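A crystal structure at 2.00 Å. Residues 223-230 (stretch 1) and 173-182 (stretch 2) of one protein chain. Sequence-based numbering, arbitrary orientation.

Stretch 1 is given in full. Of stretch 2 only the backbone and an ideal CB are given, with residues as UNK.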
# COMPACT_ATOMS: atom_id res chain seq x y z
N SER A 223 -45.23 19.56 4.77
CA SER A 223 -44.79 18.56 5.73
C SER A 223 -43.55 17.77 5.25
O SER A 223 -42.74 17.31 6.06
CB SER A 223 -45.94 17.59 6.08
OG SER A 223 -46.14 16.64 5.04
N PHE A 224 -43.42 17.61 3.93
CA PHE A 224 -42.23 17.00 3.35
C PHE A 224 -41.76 17.85 2.18
O PHE A 224 -42.56 18.27 1.35
CB PHE A 224 -42.51 15.56 2.88
CG PHE A 224 -41.29 14.85 2.32
CD1 PHE A 224 -41.04 14.84 0.96
CD2 PHE A 224 -40.39 14.20 3.16
CE1 PHE A 224 -39.90 14.20 0.43
CE2 PHE A 224 -39.27 13.54 2.65
CZ PHE A 224 -39.02 13.55 1.28
N GLU A 225 -40.46 18.11 2.12
CA GLU A 225 -39.92 18.90 1.01
C GLU A 225 -38.53 18.43 0.61
O GLU A 225 -37.69 18.18 1.47
CB GLU A 225 -39.87 20.39 1.37
CG GLU A 225 -39.55 21.31 0.17
CD GLU A 225 -39.29 22.76 0.57
OE1 GLU A 225 -39.67 23.14 1.70
OE2 GLU A 225 -38.72 23.52 -0.25
N VAL A 226 -38.31 18.27 -0.69
CA VAL A 226 -36.97 18.08 -1.21
C VAL A 226 -36.28 19.44 -1.30
O VAL A 226 -36.75 20.34 -2.00
CB VAL A 226 -36.98 17.39 -2.58
CG1 VAL A 226 -35.57 17.36 -3.18
CG2 VAL A 226 -37.57 15.97 -2.45
N LEU A 227 -35.18 19.60 -0.57
CA LEU A 227 -34.46 20.87 -0.57
C LEU A 227 -33.45 20.92 -1.72
O LEU A 227 -33.31 21.95 -2.37
CB LEU A 227 -33.73 21.09 0.76
CG LEU A 227 -34.61 21.16 2.02
CD1 LEU A 227 -33.74 21.41 3.24
CD2 LEU A 227 -35.66 22.26 1.86
N ARG A 228 -32.74 19.81 -1.94
CA ARG A 228 -31.75 19.77 -3.02
C ARG A 228 -31.53 18.35 -3.48
O ARG A 228 -31.31 17.45 -2.65
CB ARG A 228 -30.42 20.39 -2.58
CG ARG A 228 -29.31 20.24 -3.61
CD ARG A 228 -28.04 21.01 -3.23
NE ARG A 228 -27.31 20.42 -2.11
CZ ARG A 228 -26.25 19.62 -2.24
NH1 ARG A 228 -25.80 19.30 -3.44
NH2 ARG A 228 -25.64 19.14 -1.16
N HIS A 229 -31.61 18.15 -4.79
CA HIS A 229 -31.20 16.88 -5.39
C HIS A 229 -29.68 16.89 -5.46
O HIS A 229 -29.08 17.86 -5.92
CB HIS A 229 -31.78 16.72 -6.80
CG HIS A 229 -33.27 16.57 -6.84
ND1 HIS A 229 -33.91 15.39 -6.53
CD2 HIS A 229 -34.25 17.45 -7.15
CE1 HIS A 229 -35.22 15.55 -6.65
NE2 HIS A 229 -35.45 16.80 -7.02
N VAL A 230 -29.06 15.79 -5.04
CA VAL A 230 -27.61 15.68 -4.96
C VAL A 230 -27.08 14.93 -6.18
O VAL A 230 -27.43 13.76 -6.40
CB VAL A 230 -27.17 14.93 -3.67
CG1 VAL A 230 -25.64 14.93 -3.53
CG2 VAL A 230 -27.83 15.54 -2.43
N UNK A 173 -34.04 6.66 -1.63
CA UNK A 173 -35.47 6.43 -1.86
C UNK A 173 -36.43 7.28 -1.02
O UNK A 173 -37.64 7.24 -1.27
CB UNK A 173 -35.78 4.95 -1.60
N UNK A 174 -35.94 8.01 -0.02
CA UNK A 174 -36.85 8.63 0.96
C UNK A 174 -37.89 9.57 0.35
O UNK A 174 -38.97 9.77 0.92
CB UNK A 174 -36.03 9.41 1.99
N UNK A 175 -37.58 10.14 -0.82
CA UNK A 175 -38.49 11.11 -1.42
C UNK A 175 -39.54 10.50 -2.37
O UNK A 175 -40.46 11.18 -2.81
CB UNK A 175 -37.67 12.15 -2.18
N UNK A 176 -39.41 9.20 -2.67
CA UNK A 176 -40.38 8.53 -3.52
C UNK A 176 -40.22 8.86 -5.00
O UNK A 176 -39.38 9.68 -5.36
CB UNK A 176 -41.79 8.90 -3.07
N UNK A 177 -41.04 8.23 -5.85
CA UNK A 177 -40.92 8.43 -7.29
C UNK A 177 -41.23 9.86 -7.73
O UNK A 177 -40.67 10.35 -8.72
CB UNK A 177 -41.85 7.46 -8.02
N UNK A 178 -42.13 10.51 -6.99
CA UNK A 178 -42.61 11.84 -7.38
C UNK A 178 -42.04 12.93 -6.45
O UNK A 178 -42.46 14.09 -6.51
CB UNK A 178 -44.14 11.88 -7.36
N UNK A 179 -41.11 12.53 -5.58
CA UNK A 179 -40.41 13.46 -4.72
C UNK A 179 -41.28 14.07 -3.62
O UNK A 179 -40.91 15.06 -3.00
CB UNK A 179 -39.81 14.58 -5.57
N UNK A 180 -42.43 13.47 -3.35
CA UNK A 180 -43.27 13.97 -2.27
C UNK A 180 -43.34 12.98 -1.10
O UNK A 180 -44.23 13.08 -0.25
CB UNK A 180 -44.68 14.26 -2.80
N UNK A 181 -42.41 12.02 -1.08
CA UNK A 181 -42.30 11.09 0.03
C UNK A 181 -42.54 9.64 -0.38
O UNK A 181 -43.50 9.32 -1.08
CB UNK A 181 -43.29 11.48 1.13
N UNK A 182 -41.66 8.76 0.08
CA UNK A 182 -41.79 7.36 -0.31
C UNK A 182 -42.92 6.67 0.47
O UNK A 182 -43.51 7.26 1.38
CB UNK A 182 -40.47 6.63 -0.08

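Position 173 has a positive phi of 81° and nothing of stretch 1 within 5.5 Å of its ideal CB. Stretch 1 sets no demand here. The phi suits glycine, asparagine or aspartate. The residue is N173, which opens a type I turn; N173 O accepts a hydrogen bond from the N of position 176 at 3.0 Å.

Position 174 points its CB sideways, 5.2 Å from F224 CZ. A small or medium side chain would fit, and polarity is not dictated. The residue is C174. Its main contact is through the backbone, with C174 O 3.8 Å from F224 CZ. The same O accepts from the N of position 182 at 3.0 Å, which helps fold the loop back on itself.

Position 175 points toward stretch 1. Its ideal CB lies 3.8 Å from V226 CG2 and 4.0 Å from F224 CZ, so the space straight ahead is apolar and already narrow. A small apolar side chain suits it best. The residue is A175. Its CB packs on V226 CG2 at 3.8 Å and on F224 CZ at 3.9 Å.

Position 176 has phi 76° and psi 177°. An ideal CB would come 2.6 Å from the O of position 181. Both facts favour glycine, and stretch 1 plays no part. The residue is G176.

Positions 177 and 178 are out of reach of stretch 1, and many residues would suit either. They are W177 and D178, the middle of a second type I turn, from G176 to position 179. D178 OD1 accepts a hydrogen bond from the N of position 180 at 3.0 Å.

Position 179 has a positive phi of 69°, which often selects glycine or asparagine. Its CB points sideways, 4.1 Å from V226 CG2 and 4.8 Å from H229 CE1. An apolar or aromatic side chain could use that valine and imidazole. The residue is F179. Its CB lies 4.0 Å from V226 CG2. Its ring offers a face to the edge of H229, with centroids 4.5 Å apart and planes at 68°; the closest atoms are H229 CE1 and F179 CE1, at 3.6 Å. No direct hydrogen bond joins the stretches, but a water bridges them. It donates to F179 O at 2.6 Å and accepts from V226 N at 3.1 Å.

Position 180 points away, its ideal CB 5.3 Å from F224 CD1. Many side chains would do, including long polar ones. The residue is K180. It meets stretch 1 through its backbone, with K180 C 3.6 Å from F224 CD1.

Position 181 has phi 117° and psi 133°. A CB would be jammed against the preceding carbonyl O, which calls for glycine. The residue is G181. Its CA sits over the face of F224, 4.2 Å from the ring centroid, in a CH-pi contact. G181 N donates to A175 O at 2.7 Å.

Position 182 finds nothing of stretch 1 near its CB, so the choice is open. The residue is C182.

Stretch 2 173-182: NCAGWDFKGC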
# COMPACT_ATOMS: atom_id res chain seq x y z
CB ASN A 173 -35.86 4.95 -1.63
CG ASN A 173 -35.26 3.99 -2.64
OD1 ASN A 173 -35.27 2.76 -2.41
ND2 ASN A 173 -34.78 4.50 -3.76
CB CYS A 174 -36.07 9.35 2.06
SG CYS A 174 -35.22 10.85 1.50
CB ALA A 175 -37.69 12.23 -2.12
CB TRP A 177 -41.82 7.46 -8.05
CG TRP A 177 -41.47 6.03 -7.83
CD1 TRP A 177 -42.24 5.08 -7.19
CD2 TRP A 177 -40.28 5.36 -8.25
NE1 TRP A 177 -41.59 3.87 -7.20
CE2 TRP A 177 -40.39 4.01 -7.84
CE3 TRP A 177 -39.13 5.76 -8.95
CZ2 TRP A 177 -39.39 3.07 -8.08
CZ3 TRP A 177 -38.13 4.82 -9.19
CH2 TRP A 177 -38.27 3.49 -8.76
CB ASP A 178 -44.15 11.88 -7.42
CG ASP A 178 -44.79 11.74 -6.06
OD1 ASP A 178 -44.07 11.57 -5.04
OD2 ASP A 178 -46.04 11.81 -6.00
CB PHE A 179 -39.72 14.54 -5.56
CG PHE A 179 -38.75 13.97 -6.55
CD1 PHE A 179 -37.84 13.01 -6.15
CD2 PHE A 179 -38.75 14.38 -7.87
CE1 PHE A 179 -36.95 12.46 -7.06
CE2 PHE A 179 -37.86 13.85 -8.78
CZ PHE A 179 -36.95 12.88 -8.36
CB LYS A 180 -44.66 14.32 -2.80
CG LYS A 180 -44.66 15.51 -3.76
CD LYS A 180 -46.08 15.88 -4.17
CE LYS A 180 -46.10 16.95 -5.25
NZ LYS A 180 -45.21 18.11 -4.92
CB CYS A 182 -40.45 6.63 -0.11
SG CYS A 182 -40.02 6.34 1.63
O HOH W 1 -40.72 17.57 -2.57
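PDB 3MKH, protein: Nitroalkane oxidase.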